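Local structure of calmodulin, putative (Entamoeba histolytica, 4OCI) at residues S46-N51 with R55-E60; L31-G36 with S42-T47. The protein binds calcium through an EF-hand and takes part in starting the phagocytosis of human erythrocytes by the amoeba. All coordinates share one frame; numbering follows the deposited sequence.

Read from the N terminus, the two contacts close successive loops of a paired EF-hand lobe. Contact 2 comes first: L31-G36, at the end of helix 25-34, meets S42-T47 on helix 41-50, and so closes the linker that turns the chain from one helix into the next. Contact 1 begins where contact 2 ends, with S46 and T47 common to both, and closes the loop between helix 41-50 and helix 59-71. The contacts are thus consecutive, neither nested in the other, with centres about 11 Å apart. Helix 41-50 serves both, tied back to helix 25-34 and forward to the start of helix 59-71; both also touch the second subunit.

Contact 1: residues S46-N51 with R55-E60; sequences STYNSN and RGMSYE. With NA (sodium ion), chain C.
The second helix-loop-helix of an EF-hand pair turns here, and Y48, on helix 41-50, packs against G56 and M57 just ahead of helix 59-71. The contact illustrates how two segments can meet by packing, no hydrogen bond crossing between them. A chi1 of -176° swings the Y48 ring off its helix to reach the returning chain. Y48 OH comes within 3.3 Å of G56 CA, where no side chain stands in the way, and Y48 CE1 lies 3.7 Å from M57 CB. The phenol oxygen is held by a hydrogen bond with L23 O, in the loop of the first EF-hand. M57 also makes backbone hydrogen bonds with L23, the kind of link that couples the two loops of a paired EF-hand; in the first of them D16, D18, D20 and Y22 bind calcium.

M57, a selenomethionine, runs out from its CB past the tyrosine, the two side chains lying antiparallel. A bend at chi3 (-97°) then brings M57 CE to 4.0 Å from Y48 CD1 and to 3.2 Å from N51 O, so that this methyl touches the ring on one flank and the carbonyl that follows the helix on another. The N51 amide turns back onto the helix, where N51 ND2 donates to T47 O at 2.9 Å, with an N-H...O angle of 160° and the acceptor close to the amide plane. At the far end of 55-60, T63 and S64 complete a sodium site in which E60 chelates the ion through its carbonyl O at 2.5 Å and its carboxylate OE1 at 2.7 Å.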
# COMPACT_ATOMS: atom_id res chain seq x y z
N SER A 46 3.34 2.46 -0.37
CA SER A 46 4.63 2.43 0.25
C SER A 46 5.16 3.86 0.53
O SER A 46 5.73 4.12 1.55
CB SER A 46 5.59 1.72 -0.71
OG SER A 46 6.82 1.63 -0.10
N THR A 47 5.01 4.79 -0.42
CA THR A 47 5.37 6.20 -0.20
C THR A 47 4.53 6.77 0.94
O THR A 47 5.04 7.46 1.81
CB THR A 47 5.11 7.02 -1.51
OG1 THR A 47 5.87 6.41 -2.57
CG2 THR A 47 5.46 8.54 -1.38
N TYR A 48 3.23 6.47 0.93
CA TYR A 48 2.37 6.93 2.04
C TYR A 48 2.90 6.40 3.40
O TYR A 48 2.98 7.15 4.39
CB TYR A 48 0.92 6.47 1.77
CG TYR A 48 -0.04 6.99 2.81
CD1 TYR A 48 -0.68 8.20 2.64
CD2 TYR A 48 -0.25 6.28 4.05
CE1 TYR A 48 -1.59 8.71 3.65
CE2 TYR A 48 -1.13 6.78 5.05
CZ TYR A 48 -1.81 7.98 4.83
OH TYR A 48 -2.67 8.45 5.81
N ASN A 49 3.23 5.11 3.46
CA ASN A 49 3.67 4.48 4.69
C ASN A 49 4.95 5.18 5.24
O ASN A 49 5.10 5.41 6.43
CB ASN A 49 3.93 2.98 4.47
CG ASN A 49 4.38 2.31 5.71
OD1 ASN A 49 5.54 1.98 5.82
ND2 ASN A 49 3.51 2.19 6.71
N SER A 50 5.83 5.57 4.35
CA SER A 50 7.10 6.20 4.77
C SER A 50 6.92 7.68 5.08
O SER A 50 7.80 8.31 5.64
CB SER A 50 8.09 6.07 3.63
OG SER A 50 8.49 4.71 3.59
N ASN A 51 5.82 8.28 4.68
CA ASN A 51 5.72 9.75 4.80
C ASN A 51 4.36 10.13 5.37
O ASN A 51 3.59 10.92 4.79
CB ASN A 51 5.93 10.40 3.44
CG ASN A 51 7.32 10.12 2.89
OD1 ASN A 51 8.30 10.76 3.28
ND2 ASN A 51 7.42 9.14 2.02
N ARG A 55 -1.63 10.71 12.36
CA ARG A 55 -2.81 11.37 11.84
C ARG A 55 -3.02 11.21 10.32
O ARG A 55 -4.11 11.46 9.80
CB ARG A 55 -2.72 12.89 12.19
CG ARG A 55 -2.85 13.10 13.68
CD ARG A 55 -3.09 14.56 13.97
NE ARG A 55 -2.98 14.92 15.39
CZ ARG A 55 -4.02 15.26 16.16
NH1 ARG A 55 -5.27 15.23 15.67
NH2 ARG A 55 -3.81 15.63 17.43
N GLY A 56 -2.00 10.82 9.57
CA GLY A 56 -2.22 10.76 8.14
C GLY A 56 -1.15 11.61 7.46
O GLY A 56 -0.10 11.86 8.03
N MSE A 57 -1.41 12.02 6.23
CA MSE A 57 -0.46 12.75 5.47
C MSE A 57 -0.82 14.25 5.42
O MSE A 57 -1.89 14.57 5.01
CB MSE A 57 -0.38 12.15 4.05
CG MSE A 57 0.73 12.87 3.27
SE MSE A 57 0.68 12.22 1.51
CE MSE A 57 2.15 10.92 1.93
N SER A 58 0.06 15.13 5.87
CA SER A 58 -0.20 16.58 5.93
C SER A 58 0.06 17.16 4.56
O SER A 58 0.53 16.47 3.66
CB SER A 58 0.77 17.21 6.96
OG SER A 58 2.06 17.18 6.37
N TYR A 59 -0.37 18.41 4.33
CA TYR A 59 -0.15 19.04 3.05
C TYR A 59 1.33 19.11 2.66
O TYR A 59 1.69 18.95 1.50
CB TYR A 59 -0.72 20.49 3.09
CG TYR A 59 -0.45 21.17 1.79
CD1 TYR A 59 -1.09 20.74 0.61
CD2 TYR A 59 0.51 22.15 1.73
CE1 TYR A 59 -0.80 21.30 -0.59
CE2 TYR A 59 0.82 22.75 0.51
CZ TYR A 59 0.16 22.31 -0.63
OH TYR A 59 0.47 22.94 -1.81
N GLU A 60 2.20 19.48 3.61
CA GLU A 60 3.61 19.58 3.19
C GLU A 60 4.32 18.23 2.91
O GLU A 60 5.11 18.17 1.97
CB GLU A 60 4.46 20.48 4.12
CG GLU A 60 4.15 22.00 3.89
CD GLU A 60 4.68 22.59 2.48
OE1 GLU A 60 5.54 21.95 1.74
OE2 GLU A 60 4.21 23.72 2.11
NA NA C . 6.62 19.71 0.60

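Contact 2: residues L31-G36 with S42-T47; sequences LVRVLG and SAIAST
I44 reaches helix 25-34 through a single methyl, CD1, which settles between V32 and R33. On one side I44 CD1 lies 3.8 Å from V32 CG1, the two branched side chains passing in opposite directions. On the other it rests over the centre of one face of the R33 guanidinium, with I44 CD1 3.9 Å from R33 CZ. The isoleucine chain extends fully at its second torsion (chi2 177°), which carries CD1 to the limit of its reach and spans backbones whose nearest CA atoms, V32 and I44, are 8.3 Å apart. Fixing the flat arginine group are a salt bridge from NE to E29 and hydrogen bonds from NH2 to M39 O and T41 OG1.

This is the crossing between the exiting helix of the first EF-hand and the entering helix of the second. Helix 25-34 stops in a Schellman motif, where G36, at positive phi, gives its N to R33 O at 3.0 Å and, more weakly, to V32 O.

Beyond the grip on CD1 the contact thins out, and R33 itself is partly exposed. Further along helix 41-50, T47 OG1 turns back to A43 O at 3.1 Å; the T47 amide N reaches the same carbonyl from the opposite face of its plane. S42 and A45 pack against A45 of the second subunit.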
# COMPACT_ATOMS: atom_id res chain seq x y z
N LEU A 31 -5.90 11.01 -5.03
CA LEU A 31 -5.52 12.34 -5.44
C LEU A 31 -4.37 12.30 -6.37
O LEU A 31 -4.38 13.00 -7.40
CB LEU A 31 -5.15 13.20 -4.21
CG LEU A 31 -4.68 14.66 -4.41
CD1 LEU A 31 -5.69 15.41 -5.33
CD2 LEU A 31 -4.50 15.43 -3.12
N VAL A 32 -3.38 11.46 -6.05
CA VAL A 32 -2.18 11.28 -6.88
C VAL A 32 -2.59 10.71 -8.24
O VAL A 32 -2.11 11.19 -9.30
CB VAL A 32 -1.16 10.38 -6.08
CG1 VAL A 32 -0.57 9.30 -6.87
CG2 VAL A 32 -0.15 11.27 -5.21
N ARG A 33 -3.54 9.76 -8.26
CA ARG A 33 -4.05 9.29 -9.56
C ARG A 33 -4.84 10.34 -10.34
O ARG A 33 -4.64 10.46 -11.58
CB ARG A 33 -4.82 7.99 -9.44
CG ARG A 33 -3.86 6.81 -9.11
CD ARG A 33 -4.69 5.56 -9.16
NE ARG A 33 -3.95 4.37 -8.78
CZ ARG A 33 -2.96 3.83 -9.47
NH1 ARG A 33 -2.50 4.41 -10.62
NH2 ARG A 33 -2.42 2.69 -8.99
N VAL A 34 -5.77 11.02 -9.69
CA VAL A 34 -6.41 12.19 -10.30
C VAL A 34 -5.41 13.20 -10.94
O VAL A 34 -5.68 13.71 -12.01
CB VAL A 34 -7.33 12.91 -9.31
CG1 VAL A 34 -7.58 14.38 -9.77
CG2 VAL A 34 -8.62 12.18 -9.25
N LEU A 35 -4.28 13.48 -10.27
CA LEU A 35 -3.24 14.38 -10.74
C LEU A 35 -2.36 13.81 -11.83
O LEU A 35 -1.55 14.53 -12.39
CB LEU A 35 -2.38 14.85 -9.54
CG LEU A 35 -3.15 15.63 -8.50
CD1 LEU A 35 -2.31 15.95 -7.25
CD2 LEU A 35 -3.76 16.89 -9.11
N GLY A 36 -2.50 12.53 -12.17
CA GLY A 36 -1.91 12.02 -13.39
C GLY A 36 -0.85 10.93 -13.21
O GLY A 36 -0.39 10.35 -14.21
N SER A 42 0.72 -0.42 -4.81
CA SER A 42 1.55 -0.76 -3.63
C SER A 42 2.73 0.20 -3.57
O SER A 42 3.30 0.37 -2.52
CB SER A 42 2.08 -2.21 -3.67
OG SER A 42 2.99 -2.42 -4.79
N ALA A 43 3.15 0.78 -4.67
CA ALA A 43 4.27 1.74 -4.65
C ALA A 43 3.79 3.11 -4.06
O ALA A 43 4.49 3.76 -3.26
CB ALA A 43 4.86 1.97 -6.13
N ILE A 44 2.61 3.51 -4.48
CA ILE A 44 1.92 4.71 -3.90
C ILE A 44 1.74 4.50 -2.38
O ILE A 44 2.03 5.38 -1.60
CB ILE A 44 0.49 4.92 -4.58
CG1 ILE A 44 0.77 5.29 -6.08
CG2 ILE A 44 -0.28 6.13 -3.90
CD1 ILE A 44 -0.51 5.49 -6.99
N ALA A 45 1.28 3.32 -1.96
CA ALA A 45 1.01 2.99 -0.56
C ALA A 45 2.28 2.95 0.25
O ALA A 45 2.32 3.38 1.41
CB ALA A 45 0.20 1.62 -0.45
N SER A 46 3.34 2.46 -0.37
CA SER A 46 4.63 2.43 0.25
C SER A 46 5.16 3.86 0.53
O SER A 46 5.73 4.12 1.55
CB SER A 46 5.59 1.72 -0.71
OG SER A 46 6.82 1.63 -0.10
N THR A 47 5.01 4.79 -0.42
CA THR A 47 5.37 6.20 -0.20
C THR A 47 4.53 6.77 0.94
O THR A 47 5.04 7.46 1.81
CB THR A 47 5.11 7.02 -1.51
OG1 THR A 47 5.87 6.41 -2.57
CG2 THR A 47 5.46 8.54 -1.38